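Conserved domain protein (Porphyromonas gingivalis, PDB 3PNN) is a glycosyltransferase with a Rossmann-like alpha/beta/alpha fold, and probably forms glycosidic linkages by transferring a sugar to an acceptor. Local coordinates at residues G128-G131 with F132-A136. Residues are numbered along the deposited sequence; the frame is centred on the assembly and turned at random.
Sequences GRNG and FEVLA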
loop_
_atom_site.group_PDB
_atom_site.type_symbol
_atom_site.label_atom_id
_atom_site.label_comp_id
_atom_site.label_asym_id
_atom_site.label_seq_id
_atom_site.Cartn_x
_atom_site.Cartn_y
_atom_site.Cartn_z
ATOM N N GLY A 128 -3.851 10.910 3.346
ATOM C CA GLY A 128 -3.810 12.198 4.024
ATOM C C GLY A 128 -2.407 12.781 4.115
ATOM O O GLY A 128 -1.420 12.058 4.220
ATOM N N ARG A 129 -2.316 14.104 4.087
ATOM C CA ARG A 129 -1.021 14.771 3.987
ATOM C C ARG A 129 -0.041 14.389 5.085
ATOM O O ARG A 129 1.137 14.153 4.806
ATOM C CB ARG A 129 -1.206 16.284 3.980
ATOM C CG ARG A 129 0.084 17.041 3.775
ATOM C CD ARG A 129 -0.240 18.524 3.546
ATOM N NE ARG A 129 0.963 19.320 3.345
ATOM C CZ ARG A 129 0.969 20.650 3.287
ATOM N NH1 ARG A 129 -0.170 21.318 3.434
ATOM N NH2 ARG A 129 2.112 21.306 3.099
ATOM N N ASN A 130 -0.498 14.342 6.334
ATOM C CA ASN A 130 0.424 14.038 7.429
ATOM C C ASN A 130 1.004 12.613 7.396
ATOM O O ASN A 130 2.082 12.365 7.956
ATOM C CB ASN A 130 -0.207 14.337 8.790
ATOM C CG ASN A 130 0.806 14.309 9.901
ATOM O OD1 ASN A 130 1.664 15.194 10.003
ATOM N ND2 ASN A 130 0.726 13.291 10.734
ATOM N N GLY A 131 0.295 11.686 6.744
ATOM C CA GLY A 131 0.819 10.348 6.513
ATOM C C GLY A 131 2.097 10.423 5.701
ATOM O O GLY A 131 3.120 9.837 6.058
ATOM N N PHE A 132 2.047 11.147 4.584
ATOM C CA PHE A 132 3.265 11.379 3.798
ATOM C C PHE A 132 4.340 12.144 4.555
ATOM O O PHE A 132 5.534 11.869 4.388
ATOM C CB PHE A 132 2.929 12.075 2.474
ATOM C CG PHE A 132 2.088 11.232 1.578
ATOM C CD1 PHE A 132 2.678 10.285 0.753
ATOM C CD2 PHE A 132 0.700 11.323 1.617
ATOM C CE1 PHE A 132 1.907 9.476 -0.060
ATOM C CE2 PHE A 132 -0.081 10.521 0.807
ATOM C CZ PHE A 132 0.523 9.586 -0.035
ATOM N N GLU A 133 3.944 13.113 5.380
ATOM C CA GLU A 133 4.934 13.888 6.138
ATOM C C GLU A 133 5.709 13.061 7.157
ATOM O O GLU A 133 6.937 13.147 7.222
ATOM C CB GLU A 133 4.284 15.097 6.839
ATOM C CG GLU A 133 3.739 16.127 5.833
ATOM C CD GLU A 133 2.970 17.257 6.511
ATOM O OE1 GLU A 133 2.293 17.016 7.538
ATOM O OE2 GLU A 133 3.041 18.390 6.002
ATOM N N VAL A 134 5.014 12.265 7.963
ATOM C CA VAL A 134 5.741 11.477 8.966
ATOM C C VAL A 134 6.587 10.404 8.283
ATOM O O VAL A 134 7.692 10.077 8.734
ATOM C CB VAL A 134 4.805 10.828 10.024
ATOM C CG1 VAL A 134 4.077 11.926 10.830
ATOM C CG2 VAL A 134 3.819 9.854 9.370
ATOM N N LEU A 135 6.078 9.872 7.177
ATOM C CA LEU A 135 6.799 8.805 6.468
ATOM C C LEU A 135 8.078 9.319 5.815
ATOM O O LEU A 135 9.157 8.707 5.934
ATOM C CB LEU A 135 5.884 8.162 5.424
ATOM C CG LEU A 135 6.378 6.928 4.658
ATOM C CD1 LEU A 135 6.881 5.871 5.621
ATOM C CD2 LEU A 135 5.202 6.419 3.830
ATOM N N ALA A 136 7.965 10.444 5.117
ATOM C CA ALA A 136 9.139 11.031 4.493
ATOM C C ALA A 136 10.199 11.362 5.549
ATOM O O ALA A 136 11.391 11.104 5.357
ATOM C CB ALA A 136 8.752 12.288 3.697
HETATM O O HOH W 1 3.714 18.563 3.430
#
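Arg129 and Glu133, one turn apart in the first turns of helix 129-140, form an i to i+4 salt bridge. Glu133 OE2 lies 3.5 Å from Arg129 NE but well out of the guanidinium plane, so the direct attraction is one of charge alone. A water supplies the directed link: it accepts from NE at 2.9 Å, in the plane at the guanidinium edge, and donates to OE2 at 2.7 Å. Arg129, its CG anti to the backbone N (chi1 -176°), runs out extended to bring NE near OE2; reach and opposite charge suit both residues to this spacing. Asp42 and Glu297 are further acidic neighbours of Arg129.

Backbone bonds start the helix. Arg129 O receives Glu133 N at 3.0 Å, Asn130 O receives Val134 N nearly straight (170°), and Gly131 O takes Leu135 N. Gly128, the N-cap residue, has a positive phi (90°), a backbone shape that glycine adopts easily.

The buried side is more hydrocarbon. The Phe132 ring packs beside the first turn's carbonyl, oblique to it, with CD2 3.4 Å from Gly128 O, and makes apolar contacts with Ala46 and Met217. Leu135 meets Met217, Cys150 and Val152.

The chemistry is that of an amphipathic helix start: a water-bridged charge pair on the partly exposed side, hydrocarbon on the buried one.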